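Long-range contacts in MDM10 isoform 1 (Saccharomyces cerevisiae, PDB 7BTX), which links the endoplasmic reticulum to mitochondria as part of the ERMES complex and takes part in late assembly steps of the TOM complex: residues S41-Q46 / F485-Q490; T261-T266 / Y282-G287. All blocks are in the same frame, centred on the assembly; numbering follows the deposited sequence.

Interaction 1: residues S41-Q46 / F485-Q490; sequences SAIHLQ and FGIQFQ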
ATOM      1  N   SER D  41      17.828  -5.462  -4.802  1.00 53.60           N
ATOM      2  CA  SER D  41      16.733  -6.335  -5.202  1.00 53.60           C
ATOM      3  C   SER D  41      15.706  -5.622  -6.076  1.00 53.60           C
ATOM      4  O   SER D  41      14.750  -6.245  -6.543  1.00 53.60           O
ATOM      5  CB  SER D  41      16.056  -6.935  -3.975  1.00 53.60           C
ATOM      6  OG  SER D  41      15.547  -5.917  -3.135  1.00 53.60           O
ATOM      7  N   ALA D  42      15.899  -4.328  -6.319  1.00 48.77           N
ATOM      8  CA  ALA D  42      14.993  -3.526  -7.129  1.00 48.77           C
ATOM      9  C   ALA D  42      15.739  -2.272  -7.551  1.00 48.77           C
ATOM     10  O   ALA D  42      16.857  -2.017  -7.098  1.00 48.77           O
ATOM     11  CB  ALA D  42      13.724  -3.149  -6.374  1.00 48.77           C
ATOM     12  N   ILE D  43      15.107  -1.484  -8.419  1.00 45.06           N
ATOM     13  CA  ILE D  43      15.659  -0.182  -8.776  1.00 45.06           C
ATOM     14  C   ILE D  43      15.422   0.780  -7.624  1.00 45.06           C
ATOM     15  O   ILE D  43      14.291   0.938  -7.155  1.00 45.06           O
ATOM     16  CB  ILE D  43      15.034   0.343 -10.074  1.00 45.06           C
ATOM     17  CG1 ILE D  43      14.917  -0.779 -11.101  1.00 45.06           C
ATOM     18  CG2 ILE D  43      15.851   1.493 -10.621  1.00 45.06           C
ATOM     19  CD1 ILE D  43      16.240  -1.283 -11.609  1.00 45.06           C
ATOM     20  N   HIS D  44      16.488   1.424  -7.162  1.00 41.02           N
ATOM     21  CA  HIS D  44      16.454   2.182  -5.918  1.00 41.02           C
ATOM     22  C   HIS D  44      17.189   3.492  -6.125  1.00 41.02           C
ATOM     23  O   HIS D  44      18.355   3.490  -6.522  1.00 41.02           O
ATOM     24  CB  HIS D  44      17.081   1.371  -4.783  1.00 41.02           C
ATOM     25  CG  HIS D  44      16.950   2.007  -3.438  1.00 41.02           C
ATOM     26  ND1 HIS D  44      15.971   1.647  -2.539  1.00 41.02           N
ATOM     27  CD2 HIS D  44      17.685   2.968  -2.829  1.00 41.02           C
ATOM     28  CE1 HIS D  44      16.097   2.369  -1.440  1.00 41.02           C
ATOM     29  NE2 HIS D  44      17.131   3.177  -1.590  1.00 41.02           N
ATOM     30  N   LEU D  45      16.516   4.608  -5.867  1.00 38.41           N
ATOM     31  CA  LEU D  45      17.110   5.927  -6.003  1.00 38.41           C
ATOM     32  C   LEU D  45      17.290   6.542  -4.625  1.00 38.41           C
ATOM     33  O   LEU D  45      16.557   6.221  -3.691  1.00 38.41           O
ATOM     34  CB  LEU D  45      16.254   6.850  -6.872  1.00 38.41           C
ATOM     35  CG  LEU D  45      16.265   6.677  -8.393  1.00 38.41           C
ATOM     36  CD1 LEU D  45      15.371   5.542  -8.867  1.00 38.41           C
ATOM     37  CD2 LEU D  45      15.877   7.964  -9.069  1.00 38.41           C
ATOM     38  N   GLN D  46      18.276   7.425  -4.503  1.00 35.17           N
ATOM     39  CA  GLN D  46      18.571   8.050  -3.224  1.00 35.17           C
ATOM     40  C   GLN D  46      19.278   9.373  -3.463  1.00 35.17           C
ATOM     41  O   GLN D  46      20.181   9.453  -4.290  1.00 35.17           O
ATOM     42  CB  GLN D  46      19.427   7.139  -2.341  1.00 35.17           C
ATOM     43  CG  GLN D  46      19.914   7.797  -1.071  1.00 35.17           C
ATOM     44  CD  GLN D  46      20.399   6.818  -0.048  1.00 35.17           C
ATOM     45  OE1 GLN D  46      20.361   5.611  -0.261  1.00 35.17           O
ATOM     46  NE2 GLN D  46      20.860   7.332   1.079  1.00 35.17           N
ATOM     47  N   PHE D 485      18.070  -9.447  -9.500  1.00 48.57           N
ATOM     48  CA  PHE D 485      18.757  -8.322 -10.117  1.00 48.57           C
ATOM     49  C   PHE D 485      18.381  -7.021  -9.401  1.00 48.57           C
ATOM     50  O   PHE D 485      17.326  -6.913  -8.776  1.00 48.57           O
ATOM     51  CB  PHE D 485      18.398  -8.242 -11.605  1.00 48.57           C
ATOM     52  CG  PHE D 485      19.156  -7.189 -12.366  1.00 48.57           C
ATOM     53  CD1 PHE D 485      20.503  -7.352 -12.656  1.00 48.57           C
ATOM     54  CD2 PHE D 485      18.523  -6.026 -12.779  1.00 48.57           C
ATOM     55  CE1 PHE D 485      21.203  -6.384 -13.349  1.00 48.57           C
ATOM     56  CE2 PHE D 485      19.216  -5.053 -13.473  1.00 48.57           C
ATOM     57  CZ  PHE D 485      20.559  -5.234 -13.758  1.00 48.57           C
ATOM     58  N   GLY D 486      19.262  -6.027  -9.490  1.00 45.11           N
ATOM     59  CA  GLY D 486      18.968  -4.724  -8.926  1.00 45.11           C
ATOM     60  C   GLY D 486      19.942  -3.629  -9.304  1.00 45.11           C
ATOM     61  O   GLY D 486      21.136  -3.880  -9.449  1.00 45.11           O
ATOM     62  N   ILE D 487      19.440  -2.411  -9.483  1.00 41.42           N
ATOM     63  CA  ILE D 487      20.270  -1.242  -9.735  1.00 41.42           C
ATOM     64  C   ILE D 487      20.036  -0.257  -8.589  1.00 41.42           C
ATOM     65  O   ILE D 487      18.985  -0.255  -7.953  1.00 41.42           O
ATOM     66  CB  ILE D 487      19.977  -0.609 -11.116  1.00 41.42           C
ATOM     67  CG1 ILE D 487      19.916  -1.689 -12.192  1.00 41.42           C
ATOM     68  CG2 ILE D 487      21.066   0.349 -11.555  1.00 41.42           C
ATOM     69  CD1 ILE D 487      19.485  -1.192 -13.548  1.00 41.42           C
ATOM     70  N   GLN D 488      21.044   0.563  -8.302  1.00 40.45           N
ATOM     71  CA  GLN D 488      20.967   1.494  -7.187  1.00 40.45           C
ATOM     72  C   GLN D 488      21.618   2.824  -7.533  1.00 40.45           C
ATOM     73  O   GLN D 488      22.840   2.962  -7.454  1.00 40.45           O
ATOM     74  CB  GLN D 488      21.625   0.886  -5.954  1.00 40.45           C
ATOM     75  CG  GLN D 488      21.540   1.732  -4.714  1.00 40.45           C
ATOM     76  CD  GLN D 488      21.315   0.905  -3.477  1.00 40.45           C
ATOM     77  OE1 GLN D 488      21.110  -0.302  -3.555  1.00 40.45           O
ATOM     78  NE2 GLN D 488      21.345   1.551  -2.321  1.00 40.45           N
ATOM     79  N   PHE D 489      20.815   3.805  -7.928  1.00 39.96           N
ATOM     80  CA  PHE D 489      21.320   5.137  -8.201  1.00 39.96           C
ATOM     81  C   PHE D 489      21.356   5.949  -6.913  1.00 39.96           C
ATOM     82  O   PHE D 489      20.553   5.745  -6.002  1.00 39.96           O
ATOM     83  CB  PHE D 489      20.457   5.849  -9.241  1.00 39.96           C
ATOM     84  CG  PHE D 489      20.233   5.058 -10.499  1.00 39.96           C
ATOM     85  CD1 PHE D 489      19.125   4.236 -10.634  1.00 39.96           C
ATOM     86  CD2 PHE D 489      21.119   5.154 -11.555  1.00 39.96           C
ATOM     87  CE1 PHE D 489      18.919   3.514 -11.790  1.00 39.96           C
ATOM     88  CE2 PHE D 489      20.915   4.436 -12.714  1.00 39.96           C
ATOM     89  CZ  PHE D 489      19.816   3.617 -12.830  1.00 39.96           C
ATOM     90  N   GLN D 490      22.296   6.886  -6.847  1.00 38.69           N
ATOM     91  CA  GLN D 490      22.537   7.591  -5.598  1.00 38.69           C
ATOM     92  C   GLN D 490      23.259   8.894  -5.886  1.00 38.69           C
ATOM     93  O   GLN D 490      24.209   8.915  -6.666  1.00 38.69           O
ATOM     94  CB  GLN D 490      23.360   6.722  -4.643  1.00 38.69           C
ATOM     95  CG  GLN D 490      23.930   7.438  -3.454  1.00 38.69           C
ATOM     96  CD  GLN D 490      24.342   6.478  -2.380  1.00 38.69           C
ATOM     97  OE1 GLN D 490      23.845   5.357  -2.318  1.00 38.69           O
ATOM     98  NE2 GLN D 490      25.259   6.905  -1.525  1.00 38.69           N
TER
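F485 meets S41 through its backbone, its carbonyl O lying 3.4 Å from S41 C. A side chain at G486 would point toward the backbone of S41 and A42, which is consistent with glycine here; its own backbone pairs with G443 on the far side. I487 O receives a weak hydrogen bond from H44 N (3.1 Å) and a CA-H...O contact from I43. The two isoleucines lie side by side, I43 CD1 being 3.7 Å from I487 CG1. Running in the same direction, the segments form the parallel seam where the first strand and the C-terminal end of the chain close a mitochondrial beta-barrel. Q488 points the same way as H44, and its NE2 stands 4.0 Å from H44 CD2, amide and imidazole planes 43° apart. F489 N gives a weak hydrogen bond to H44 O (2.9 Å). Its CG lies beside the backbone N (chi1 -52°); the ring is on the apolar face with I43, I487 and L45, and I43 CG2 meets its edge at CE1 (3.9 Å), an arrangement consistent with a lipid-facing wall. Q490 lies alongside Q46 on the polar face, both chains extended, while Q490 CA approaches Q46 O at 3.3 Å.

Interaction 2: residues T261-T266 / Y282-G287; sequences TGRPLT and YSAKTG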
ATOM      1  N   THR D 261      53.269 -10.681  -6.911  1.00 92.00           N
ATOM      2  CA  THR D 261      52.689  -9.649  -7.760  1.00 92.00           C
ATOM      3  C   THR D 261      52.682  -8.299  -7.040  1.00 92.00           C
ATOM      4  O   THR D 261      52.493  -7.245  -7.661  1.00 92.00           O
ATOM      5  CB  THR D 261      51.275 -10.080  -8.176  1.00 92.00           C
ATOM      6  OG1 THR D 261      51.312 -11.452  -8.585  1.00 92.00           O
ATOM      7  CG2 THR D 261      50.755  -9.286  -9.373  1.00 92.00           C
ATOM      8  N   GLY D 262      52.959  -8.318  -5.743  1.00 87.32           N
ATOM      9  CA  GLY D 262      52.851  -7.169  -4.873  1.00 87.32           C
ATOM     10  C   GLY D 262      51.574  -7.321  -4.084  1.00 87.32           C
ATOM     11  O   GLY D 262      50.501  -6.924  -4.549  1.00 87.32           O
ATOM     12  N   ARG D 263      51.691  -7.862  -2.871  1.00 81.80           N
ATOM     13  CA  ARG D 263      50.530  -8.357  -2.145  1.00 81.80           C
ATOM     14  C   ARG D 263      50.864  -8.686  -0.698  1.00 81.80           C
ATOM     15  O   ARG D 263      51.929  -9.243  -0.408  1.00 81.80           O
ATOM     16  CB  ARG D 263      49.960  -9.607  -2.830  1.00 81.80           C
ATOM     17  CG  ARG D 263      50.987 -10.681  -3.172  1.00 81.80           C
ATOM     18  CD  ARG D 263      50.488 -11.609  -4.265  1.00 81.80           C
ATOM     19  NE  ARG D 263      49.967 -12.861  -3.726  1.00 81.80           N
ATOM     20  CZ  ARG D 263      49.489 -13.853  -4.470  1.00 81.80           C
ATOM     21  NH1 ARG D 263      49.036 -14.957  -3.894  1.00 81.80           N
ATOM     22  NH2 ARG D 263      49.469 -13.745  -5.791  1.00 81.80           N
ATOM     23  N   PRO D 264      49.997  -8.332   0.232  1.00 74.83           N
ATOM     24  CA  PRO D 264      50.014  -8.990   1.540  1.00 74.83           C
ATOM     25  C   PRO D 264      49.224 -10.286   1.519  1.00 74.83           C
ATOM     26  O   PRO D 264      48.724 -10.700   0.471  1.00 74.83           O
ATOM     27  CB  PRO D 264      49.368  -7.951   2.459  1.00 74.83           C
ATOM     28  CG  PRO D 264      48.489  -7.172   1.563  1.00 74.83           C
ATOM     29  CD  PRO D 264      49.220  -7.084   0.259  1.00 74.83           C
ATOM     30  N   LEU D 265      49.119 -10.944   2.670  1.00 68.73           N
ATOM     31  CA  LEU D 265      48.292 -12.133   2.818  1.00 68.73           C
ATOM     32  C   LEU D 265      47.586 -12.057   4.160  1.00 68.73           C
ATOM     33  O   LEU D 265      48.062 -11.374   5.068  1.00 68.73           O
ATOM     34  CB  LEU D 265      49.130 -13.409   2.735  1.00 68.73           C
ATOM     35  CG  LEU D 265      49.679 -13.887   1.392  1.00 68.73           C
ATOM     36  CD1 LEU D 265      51.029 -13.269   1.091  1.00 68.73           C
ATOM     37  CD2 LEU D 265      49.796 -15.392   1.400  1.00 68.73           C
ATOM     38  N   THR D 266      46.451 -12.732   4.305  1.00 59.21           N
ATOM     39  CA  THR D 266      45.760 -12.732   5.587  1.00 59.21           C
ATOM     40  C   THR D 266      45.110 -14.083   5.837  1.00 59.21           C
ATOM     41  O   THR D 266      44.000 -14.340   5.370  1.00 59.21           O
ATOM     42  CB  THR D 266      44.705 -11.621   5.647  1.00 59.21           C
ATOM     43  OG1 THR D 266      45.292 -10.366   5.291  1.00 59.21           O
ATOM     44  CG2 THR D 266      44.130 -11.503   7.045  1.00 59.21           C
ATOM     45  N   TYR D 282      41.556 -17.570   3.647  1.00 56.56           N
ATOM     46  CA  TYR D 282      42.726 -17.065   2.952  1.00 56.56           C
ATOM     47  C   TYR D 282      42.330 -15.792   2.222  1.00 56.56           C
ATOM     48  O   TYR D 282      41.209 -15.679   1.728  1.00 56.56           O
ATOM     49  CB  TYR D 282      43.263 -18.107   1.973  1.00 56.56           C
ATOM     50  CG  TYR D 282      44.418 -17.650   1.125  1.00 56.56           C
ATOM     51  CD1 TYR D 282      44.225 -17.242  -0.187  1.00 56.56           C
ATOM     52  CD2 TYR D 282      45.705 -17.651   1.628  1.00 56.56           C
ATOM     53  CE1 TYR D 282      45.279 -16.834  -0.966  1.00 56.56           C
ATOM     54  CE2 TYR D 282      46.765 -17.247   0.857  1.00 56.56           C
ATOM     55  CZ  TYR D 282      46.548 -16.837  -0.437  1.00 56.56           C
ATOM     56  OH  TYR D 282      47.609 -16.431  -1.206  1.00 56.56           O
ATOM     57  N   SER D 283      43.235 -14.822   2.169  1.00 57.71           N
ATOM     58  CA  SER D 283      42.912 -13.521   1.588  1.00 57.71           C
ATOM     59  C   SER D 283      44.164 -12.887   1.007  1.00 57.71           C
ATOM     60  O   SER D 283      44.940 -12.270   1.737  1.00 57.71           O
ATOM     61  CB  SER D 283      42.286 -12.602   2.628  1.00 57.71           C
ATOM     62  OG  SER D 283      42.084 -11.318   2.080  1.00 57.71           O
ATOM     63  N   ALA D 284      44.347 -13.007  -0.297  1.00 61.32           N
ATOM     64  CA  ALA D 284      45.521 -12.463  -0.949  1.00 61.32           C
ATOM     65  C   ALA D 284      45.198 -11.109  -1.567  1.00 61.32           C
ATOM     66  O   ALA D 284      44.108 -10.565  -1.389  1.00 61.32           O
ATOM     67  CB  ALA D 284      46.045 -13.448  -1.989  1.00 61.32           C
ATOM     68  N   LYS D 285      46.165 -10.545  -2.279  1.00 70.40           N
ATOM     69  CA  LYS D 285      45.987  -9.271  -2.966  1.00 70.40           C
ATOM     70  C   LYS D 285      46.595  -9.359  -4.363  1.00 70.40           C
ATOM     71  O   LYS D 285      47.428  -8.541  -4.753  1.00 70.40           O
ATOM     72  CB  LYS D 285      46.586  -8.117  -2.165  1.00 70.40           C
ATOM     73  CG  LYS D 285      45.882  -6.794  -2.417  1.00 70.40           C
ATOM     74  CD  LYS D 285      46.758  -5.606  -2.079  1.00 70.40           C
ATOM     75  CE  LYS D 285      46.252  -4.347  -2.760  1.00 70.40           C
ATOM     76  NZ  LYS D 285      46.389  -4.433  -4.238  1.00 70.40           N
ATOM     77  N   THR D 286      46.182 -10.365  -5.135  1.00 73.85           N
ATOM     78  CA  THR D 286      46.879 -10.779  -6.351  1.00 73.85           C
ATOM     79  C   THR D 286      46.770  -9.760  -7.476  1.00 73.85           C
ATOM     80  O   THR D 286      46.066  -9.984  -8.465  1.00 73.85           O
ATOM     81  CB  THR D 286      46.322 -12.109  -6.851  1.00 73.85           C
ATOM     82  OG1 THR D 286      45.074 -11.876  -7.511  1.00 73.85           O
ATOM     83  CG2 THR D 286      46.084 -13.048  -5.693  1.00 73.85           C
ATOM     84  N   GLY D 287      47.472  -8.652  -7.339  1.00 72.94           N
ATOM     85  CA  GLY D 287      47.447  -7.601  -8.331  1.00 72.94           C
ATOM     86  C   GLY D 287      47.545  -6.253  -7.650  1.00 72.94           C
ATOM     87  O   GLY D 287      47.357  -6.125  -6.443  1.00 72.94           O
TER
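T266 N donates a weak hydrogen bond to S283 O (3.0 Å), and the same carbonyl receives a CA-H...O contact from L265. K285, long enough to double back, donates a hydrogen bond through NZ to G287 O (2.9 Å). Further back along the first segment, R263 reaches over to Y282, its NH1 giving a weak, long hydrogen bond to the phenol OH (3.4 Å), which sits near the edge of the guanidinium. The two side chains cross at about a right angle, with their planes 59° apart. A bend at chi3 (-99°) turns NE away from the line of the aliphatic chain, and the methyl of T286 lies over one face of the guanidinium near its rim, CG2 3.5 Å from NH2. An alanine in place of R263 would keep the CB packing on K285 but would probably leave the Y282 hydroxyl without this donor and the T286 methyl without this neighbour. The CB and CD of K285 lean on the ring of P264 (CD to CD 3.7 Å). L265 adds an apolar touch, its CD2 at 3.6 Å from Y282 CE2. The backbone angles of G262 and G287 would bring a CB close to the carbonyl O of the residue before, which favours glycine at both; T261 CG2 rests on G287 CA. An inverse gamma turn is centred on T286. Strands 263-269 and 280-284 form an antiparallel beta hairpin (170° between the short segments) within the barrel wall, bordered by strand 245-258, whose Y255 and H257 meet P264, and on the other flank by strand 292-297.

Interactions 1 and 2 are separate pieces of one barrel wall, their centres 32 Å apart and their nearest atoms about 24 Å apart. They show the two ways such a wall is joined. Interaction 2 is local and antiparallel, bringing together successive strands of a hairpin only 16 residues apart at the closest ends. Interaction 1 spans 439 residues and is parallel, uniting the beginning and the end of the chain, so that the hairpin falls within the sequence that this closure spans. Neither contact is touched by another protein chain of the assembly, and both belong to the fold of the barrel itself.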